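Long-range contact in acetate CoA-transferase subunit beta (Escherichia coli DH5[alpha], PDB 5DBN), which transfers coenzyme A from acetyl-CoA to acetoacetate and other short-chain fatty acids through a covalent enzyme-CoA intermediate: residues Glu140-Arg152 against Ala193-Val205. Sequence-based numbering, arbitrary orientation.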
ATOM      1  N   GLU B 140     -16.549   1.154  32.656  1.00 37.13           N
ATOM      2  CA  GLU B 140     -17.105   1.126  34.004  1.00 39.86           C
ATOM      3  C   GLU B 140     -16.283   0.132  34.815  1.00 37.07           C
ATOM      4  O   GLU B 140     -15.737  -0.817  34.258  1.00 35.65           O
ATOM      5  CB  GLU B 140     -18.589   0.755  33.999  1.00 45.62           C
ATOM      6  CG  GLU B 140     -19.477   1.790  33.319  1.00 50.66           C
ATOM      7  CD  GLU B 140     -20.949   1.416  33.346  1.00 56.11           C
ATOM      8  OE1 GLU B 140     -21.298   0.393  33.976  1.00 58.56           O
ATOM      9  OE2 GLU B 140     -21.760   2.151  32.741  1.00 57.68           O
ATOM     10  N   HIS B 141     -16.178   0.345  36.121  1.00 36.06           N
ATOM     11  CA  HIS B 141     -15.307  -0.496  36.933  1.00 35.52           C
ATOM     12  C   HIS B 141     -15.813  -1.939  36.984  1.00 35.55           C
ATOM     13  O   HIS B 141     -15.036  -2.880  36.821  1.00 33.73           O
ATOM     14  CB  HIS B 141     -15.175   0.063  38.347  1.00 35.82           C
ATOM     15  CG  HIS B 141     -13.906  -0.339  39.030  1.00 35.55           C
ATOM     16  ND1 HIS B 141     -12.785   0.463  39.048  1.00 35.10           N
ATOM     17  CD2 HIS B 141     -13.571  -1.469  39.697  1.00 35.55           C
ATOM     18  CE1 HIS B 141     -11.821  -0.148  39.710  1.00 34.99           C
ATOM     19  NE2 HIS B 141     -12.270  -1.323  40.113  1.00 35.34           N
ATOM     20  N   CYS B 142     -17.114  -2.101  37.214  1.00 36.39           N
ATOM     21  CA  CYS B 142     -17.728  -3.424  37.312  1.00 37.05           C
ATOM     22  C   CYS B 142     -18.838  -3.592  36.277  1.00 37.12           C
ATOM     23  O   CYS B 142     -19.397  -2.610  35.787  1.00 36.89           O
ATOM     24  CB  CYS B 142     -18.287  -3.651  38.717  1.00 38.58           C
ATOM     25  SG  CYS B 142     -17.044  -3.576  40.021  1.00 40.45           S
ATOM     26  N   ALA B 143     -19.160  -4.841  35.957  1.00 37.18           N
ATOM     27  CA  ALA B 143     -20.222  -5.136  35.002  1.00 36.38           C
ATOM     28  C   ALA B 143     -21.587  -4.901  35.634  1.00 39.08           C
ATOM     29  O   ALA B 143     -21.686  -4.619  36.828  1.00 40.25           O
ATOM     30  CB  ALA B 143     -20.106  -6.565  34.507  1.00 36.03           C
ATOM     31  N   LYS B 144     -22.638  -5.020  34.831  1.00 41.56           N
ATOM     32  CA  LYS B 144     -23.991  -4.752  35.307  1.00 46.98           C
ATOM     33  C   LYS B 144     -24.493  -5.832  36.260  1.00 48.48           C
ATOM     34  O   LYS B 144     -25.412  -5.591  37.042  1.00 51.12           O
ATOM     35  CB  LYS B 144     -24.954  -4.614  34.123  1.00 50.60           C
ATOM     36  CG  LYS B 144     -24.611  -3.473  33.175  1.00 51.57           C
ATOM     37  CD  LYS B 144     -24.591  -2.128  33.893  1.00 54.32           C
ATOM     38  CE  LYS B 144     -24.353  -0.980  32.926  1.00 55.07           C
ATOM     39  NZ  LYS B 144     -24.246   0.327  33.629  1.00 56.74           N
ATOM     40  N   ASP B 145     -23.888  -7.016  36.201  1.00 47.23           N
ATOM     41  CA  ASP B 145     -24.253  -8.099  37.110  1.00 49.38           C
ATOM     42  C   ASP B 145     -23.466  -8.030  38.418  1.00 47.56           C
ATOM     43  O   ASP B 145     -23.748  -8.773  39.357  1.00 48.62           O
ATOM     44  CB  ASP B 145     -24.051  -9.468  36.440  1.00 51.18           C
ATOM     45  CG  ASP B 145     -22.619  -9.707  35.986  1.00 49.85           C
ATOM     46  OD1 ASP B 145     -21.711  -8.949  36.391  1.00 49.39           O
ATOM     47  OD2 ASP B 145     -22.401 -10.672  35.225  1.00 49.39           O
ATOM     48  N   GLY B 146     -22.494  -7.121  38.479  1.00 45.01           N
ATOM     49  CA  GLY B 146     -21.690  -6.938  39.674  1.00 44.23           C
ATOM     50  C   GLY B 146     -20.330  -7.612  39.609  1.00 42.07           C
ATOM     51  O   GLY B 146     -19.518  -7.459  40.522  1.00 41.75           O
ATOM     52  N   SER B 147     -20.082  -8.369  38.545  1.00 39.91           N
ATOM     53  CA  SER B 147     -18.816  -9.079  38.397  1.00 38.46           C
ATOM     54  C   SER B 147     -17.669  -8.116  38.110  1.00 37.12           C
ATOM     55  O   SER B 147     -17.874  -7.048  37.534  1.00 37.58           O
ATOM     56  CB  SER B 147     -18.913 -10.116  37.276  1.00 38.16           C
ATOM     57  OG  SER B 147     -19.194  -9.499  36.031  1.00 37.23           O
ATOM     58  N   ALA B 148     -16.461  -8.503  38.513  1.00 36.43           N
ATOM     59  CA  ALA B 148     -15.274  -7.684  38.286  1.00 35.04           C
ATOM     60  C   ALA B 148     -14.891  -7.688  36.811  1.00 33.83           C
ATOM     61  O   ALA B 148     -15.098  -8.682  36.115  1.00 32.70           O
ATOM     62  CB  ALA B 148     -14.116  -8.183  39.132  1.00 34.49           C
ATOM     63  N   LYS B 149     -14.332  -6.576  36.342  1.00 33.29           N
ATOM     64  CA  LYS B 149     -13.870  -6.475  34.962  1.00 33.24           C
ATOM     65  C   LYS B 149     -12.365  -6.223  34.899  1.00 31.91           C
ATOM     66  O   LYS B 149     -11.727  -6.489  33.883  1.00 30.80           O
ATOM     67  CB  LYS B 149     -14.630  -5.367  34.230  1.00 34.09           C
ATOM     68  CG  LYS B 149     -16.140  -5.568  34.247  1.00 36.34           C
ATOM     69  CD  LYS B 149     -16.828  -4.883  33.079  1.00 37.52           C
ATOM     70  CE  LYS B 149     -16.718  -3.378  33.152  1.00 38.62           C
ATOM     71  NZ  LYS B 149     -17.160  -2.749  31.879  1.00 39.12           N
ATOM     72  N   ILE B 150     -11.808  -5.700  35.986  1.00 31.87           N
ATOM     73  CA  ILE B 150     -10.365  -5.504  36.099  1.00 31.09           C
ATOM     74  C   ILE B 150      -9.763  -6.690  36.858  1.00 31.18           C
ATOM     75  O   ILE B 150      -9.797  -6.728  38.087  1.00 32.17           O
ATOM     76  CB  ILE B 150     -10.032  -4.174  36.803  1.00 31.53           C
ATOM     77  CG1 ILE B 150     -10.762  -3.022  36.100  1.00 31.09           C
ATOM     78  CG2 ILE B 150      -8.529  -3.934  36.800  1.00 30.56           C
ATOM     79  CD1 ILE B 150     -10.642  -1.681  36.788  1.00 31.94           C
ATOM     80  N   LEU B 151      -9.211  -7.649  36.115  1.00 31.00           N
ATOM     81  CA  LEU B 151      -8.871  -8.966  36.664  1.00 31.96           C
ATOM     82  C   LEU B 151      -7.373  -9.265  36.705  1.00 32.95           C
ATOM     83  O   LEU B 151      -6.558  -8.477  36.239  1.00 32.21           O
ATOM     84  CB  LEU B 151      -9.572 -10.051  35.844  1.00 31.96           C
ATOM     85  CG  LEU B 151     -11.075  -9.854  35.634  1.00 32.30           C
ATOM     86  CD1 LEU B 151     -11.621 -10.906  34.678  1.00 32.69           C
ATOM     87  CD2 LEU B 151     -11.819  -9.886  36.963  1.00 34.08           C
ATOM     88  N   ARG B 152      -7.017 -10.408  37.283  1.00 35.14           N
ATOM     89  CA  ARG B 152      -5.641 -10.895  37.239  1.00 36.70           C
ATOM     90  C   ARG B 152      -5.299 -11.373  35.837  1.00 36.11           C
ATOM     91  O   ARG B 152      -4.187 -11.174  35.351  1.00 35.78           O
ATOM     92  CB  ARG B 152      -5.428 -12.026  38.244  1.00 40.70           C
ATOM     93  CG  ARG B 152      -5.464 -11.579  39.692  1.00 44.18           C
ATOM     94  CD  ARG B 152      -5.243 -12.748  40.634  1.00 48.52           C
ATOM     95  NE  ARG B 152      -5.201 -12.319  42.029  1.00 51.66           N
ATOM     96  CZ  ARG B 152      -4.905 -13.118  43.050  1.00 54.68           C
ATOM     97  NH1 ARG B 152      -4.631 -14.398  42.840  1.00 55.50           N
ATOM     98  NH2 ARG B 152      -4.883 -12.634  44.285  1.00 56.28           N
ATOM     99  N   ALA B 193      -9.759   1.486  49.565  1.00 43.19           N
ATOM    100  CA  ALA B 193     -10.287   0.188  49.972  1.00 44.09           C
ATOM    101  C   ALA B 193     -11.424  -0.280  49.069  1.00 43.39           C
ATOM    102  O   ALA B 193     -11.538  -1.470  48.775  1.00 42.74           O
ATOM    103  CB  ALA B 193     -10.755   0.243  51.413  1.00 46.05           C
ATOM    104  N   THR B 194     -12.263   0.655  48.632  1.00 43.76           N
ATOM    105  CA  THR B 194     -13.369   0.327  47.739  1.00 43.84           C
ATOM    106  C   THR B 194     -12.838  -0.137  46.385  1.00 42.35           C
ATOM    107  O   THR B 194     -13.326  -1.116  45.819  1.00 42.20           O
ATOM    108  CB  THR B 194     -14.311   1.525  47.531  1.00 44.64           C
ATOM    109  OG1 THR B 194     -14.709   2.053  48.802  1.00 46.57           O
ATOM    110  CG2 THR B 194     -15.550   1.103  46.750  1.00 44.75           C
ATOM    111  N   VAL B 195     -11.843   0.579  45.870  1.00 41.60           N
ATOM    112  CA  VAL B 195     -11.213   0.228  44.601  1.00 40.41           C
ATOM    113  C   VAL B 195     -10.567  -1.149  44.712  1.00 40.69           C
ATOM    114  O   VAL B 195     -10.717  -1.987  43.823  1.00 39.21           O
ATOM    115  CB  VAL B 195     -10.152   1.272  44.178  1.00 39.13           C
ATOM    116  CG1 VAL B 195      -9.438   0.839  42.899  1.00 36.98           C
ATOM    117  CG2 VAL B 195     -10.792   2.638  43.990  1.00 38.94           C
ATOM    118  N   ARG B 196      -9.853  -1.372  45.809  1.00 42.65           N
ATOM    119  CA  ARG B 196      -9.211  -2.657  46.061  1.00 43.07           C
ATOM    120  C   ARG B 196     -10.259  -3.768  46.086  1.00 42.49           C
ATOM    121  O   ARG B 196     -10.076  -4.823  45.481  1.00 41.79           O
ATOM    122  CB  ARG B 196      -8.445  -2.622  47.386  1.00 45.76           C
ATOM    123  CG  ARG B 196      -7.376  -3.688  47.506  1.00 47.44           C
ATOM    124  CD  ARG B 196      -6.006  -3.146  47.132  1.00 48.45           C
ATOM    125  NE  ARG B 196      -5.454  -2.293  48.182  1.00 51.31           N
ATOM    126  CZ  ARG B 196      -4.230  -1.774  48.160  1.00 52.31           C
ATOM    127  NH1 ARG B 196      -3.417  -2.017  47.138  1.00 51.67           N
ATOM    128  NH2 ARG B 196      -3.817  -1.011  49.165  1.00 53.74           N
ATOM    129  N   ALA B 197     -11.357  -3.514  46.789  1.00 42.91           N
ATOM    130  CA  ALA B 197     -12.450  -4.474  46.908  1.00 42.58           C
ATOM    131  C   ALA B 197     -13.098  -4.756  45.551  1.00 41.19           C
ATOM    132  O   ALA B 197     -13.506  -5.882  45.270  1.00 41.97           O
ATOM    133  CB  ALA B 197     -13.491  -3.966  47.893  1.00 44.46           C
ATOM    134  N   LYS B 198     -13.199  -3.724  44.720  1.00 38.99           N
ATOM    135  CA  LYS B 198     -13.867  -3.840  43.426  1.00 37.71           C
ATOM    136  C   LYS B 198     -12.900  -4.220  42.300  1.00 35.88           C
ATOM    137  O   LYS B 198     -13.283  -4.241  41.131  1.00 34.89           O
ATOM    138  CB  LYS B 198     -14.557  -2.516  43.087  1.00 37.38           C
ATOM    139  CG  LYS B 198     -15.793  -2.215  43.923  1.00 40.03           C
ATOM    140  CD  LYS B 198     -16.407  -0.876  43.531  1.00 41.03           C
ATOM    141  CE  LYS B 198     -17.815  -0.714  44.077  1.00 43.69           C
ATOM    142  NZ  LYS B 198     -18.324   0.679  43.931  1.00 44.84           N
ATOM    143  N   THR B 199     -11.659  -4.540  42.663  1.00 35.91           N
ATOM    144  CA  THR B 199     -10.618  -4.884  41.692  1.00 34.49           C
ATOM    145  C   THR B 199      -9.883  -6.175  42.055  1.00 34.46           C
ATOM    146  O   THR B 199      -9.356  -6.304  43.162  1.00 34.60           O
ATOM    147  CB  THR B 199      -9.583  -3.743  41.560  1.00 33.61           C
ATOM    148  OG1 THR B 199     -10.254  -2.514  41.257  1.00 33.54           O
ATOM    149  CG2 THR B 199      -8.564  -4.048  40.465  1.00 32.32           C
ATOM    150  N   GLU B 200      -9.848  -7.125  41.123  1.00 34.95           N
ATOM    151  CA  GLU B 200      -9.144  -8.389  41.343  1.00 38.31           C
ATOM    152  C   GLU B 200      -7.688  -8.296  40.900  1.00 37.67           C
ATOM    153  O   GLU B 200      -6.849  -9.086  41.334  1.00 38.63           O
ATOM    154  CB  GLU B 200      -9.817  -9.539  40.591  1.00 41.69           C
ATOM    155  CG  GLU B 200     -11.117 -10.025  41.198  1.00 45.93           C
ATOM    156  CD  GLU B 200     -11.658 -11.259  40.498  1.00 47.71           C
ATOM    157  OE1 GLU B 200     -10.900 -11.901  39.737  1.00 46.94           O
ATOM    158  OE2 GLU B 200     -12.844 -11.585  40.709  1.00 49.49           O
ATOM    159  N   ALA B 201      -7.394  -7.338  40.027  1.00 35.95           N
ATOM    160  CA  ALA B 201      -6.034  -7.139  39.542  1.00 34.90           C
ATOM    161  C   ALA B 201      -5.105  -6.703  40.671  1.00 36.16           C
ATOM    162  O   ALA B 201      -5.500  -5.943  41.555  1.00 36.07           O
ATOM    163  CB  ALA B 201      -6.021  -6.111  38.427  1.00 33.08           C
ATOM    164  N   ARG B 202      -3.871  -7.199  40.638  1.00 37.74           N
ATOM    165  CA  ARG B 202      -2.840  -6.757  41.570  1.00 40.17           C
ATOM    166  C   ARG B 202      -2.216  -5.462  41.065  1.00 37.78           C
ATOM    167  O   ARG B 202      -1.795  -5.381  39.910  1.00 36.65           O
ATOM    168  CB  ARG B 202      -1.750  -7.818  41.741  1.00 44.21           C
ATOM    169  CG  ARG B 202      -2.241  -9.204  42.110  1.00 48.33           C
ATOM    170  CD  ARG B 202      -1.059 -10.160  42.207  1.00 52.38           C
ATOM    171  NE  ARG B 202      -1.459 -11.550  42.408  1.00 55.99           N
ATOM    172  CZ  ARG B 202      -1.799 -12.385  41.430  1.00 57.80           C
ATOM    173  NH1 ARG B 202      -1.802 -11.979  40.166  1.00 57.48           N
ATOM    174  NH2 ARG B 202      -2.140 -13.633  41.718  1.00 59.49           N
ATOM    175  N   PHE B 203      -2.167  -4.446  41.921  1.00 36.81           N
ATOM    176  CA  PHE B 203      -1.596  -3.161  41.535  1.00 35.79           C
ATOM    177  C   PHE B 203      -0.944  -2.460  42.721  1.00 36.62           C
ATOM    178  O   PHE B 203      -1.362  -2.636  43.867  1.00 37.60           O
ATOM    179  CB  PHE B 203      -2.669  -2.257  40.922  1.00 33.99           C
ATOM    180  CG  PHE B 203      -3.788  -1.915  41.864  1.00 34.30           C
ATOM    181  CD1 PHE B 203      -3.679  -0.841  42.732  1.00 34.50           C
ATOM    182  CD2 PHE B 203      -4.954  -2.664  41.876  1.00 34.52           C
ATOM    183  CE1 PHE B 203      -4.706  -0.524  43.597  1.00 35.87           C
ATOM    184  CE2 PHE B 203      -5.986  -2.351  42.738  1.00 35.07           C
ATOM    185  CZ  PHE B 203      -5.863  -1.279  43.600  1.00 36.37           C
ATOM    186  N   GLU B 204       0.083  -1.669  42.432  1.00 37.98           N
ATOM    187  CA  GLU B 204       0.734  -0.848  43.443  1.00 42.41           C
ATOM    188  C   GLU B 204       0.147   0.555  43.404  1.00 41.44           C
ATOM    189  O   GLU B 204      -0.236   1.047  42.342  1.00 40.24           O
ATOM    190  CB  GLU B 204       2.248  -0.805  43.227  1.00 47.04           C
ATOM    191  CG  GLU B 204       2.931  -2.155  43.398  1.00 51.47           C
ATOM    192  CD  GLU B 204       4.444  -2.065  43.318  1.00 55.28           C
ATOM    193  OE1 GLU B 204       5.069  -1.644  44.316  1.00 57.63           O
ATOM    194  OE2 GLU B 204       5.006  -2.407  42.255  1.00 55.58           O
ATOM    195  N   VAL B 205       0.069   1.186  44.570  1.00 41.72           N
ATOM    196  CA  VAL B 205      -0.486   2.527  44.684  1.00 41.10           C
ATOM    197  C   VAL B 205       0.643   3.551  44.670  1.00 42.14           C
ATOM    198  O   VAL B 205       1.656   3.376  45.347  1.00 43.34           O
ATOM    199  CB  VAL B 205      -1.317   2.687  45.975  1.00 42.01           C
ATOM    200  CG1 VAL B 205      -1.965   4.064  46.035  1.00 42.44           C
ATOM    201  CG2 VAL B 205      -2.379   1.598  46.065  1.00 41.26           C
TER
HETATM  202  O   HOH W   1     -13.408  -4.771  38.297  1.00 24.82           O
HETATM  203  O   HOH W   2     -15.487 -11.475  39.056  1.00 27.44           O
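H141 and T199 carry the buried polar link: H141 NE2 donates to T199 OG1 (2.6 Å), which lies almost in the imidazole plane. T199 OG1 in turn donates to V195 O (2.7 Å) in the last turn of the helix, so the hydroxyl both accepts from the ring and donates to the helix backbone. With CG anti to the backbone N (chi1 -155°), the ring edge reaches K198 O and T199, while I150 CD1 rests over one ring face, displaced toward the rim. ND1 is held by T169 OG1, so both ring nitrogens are bonded and the rotation of the ring is fixed.

Backbone bonds converge on I150 O, which accepts from both E200 N and A201 N, each at 3.1 Å. Water 1 bridges H141 O, K149 N and K198 O, and water 2 joins A148 N to E200 OE2.

Apolar contact is made by I150 CG2, which touches T199 CG2 and A201 CB, each at 3.7 Å. Farther out, the R152 and R202 guanidiniums stack with planes 29° apart; the salt bridge of R202 to E105 probably eases their like charges.

Strand 150-151, an outer strand paired with 102-104, packs against the connection 198-203 that leads from helix 192-197 to strand 204-205, an outermost strand of the main sheet within this chain, while F174 of strand 172-177 packs against H141, I150 and V195.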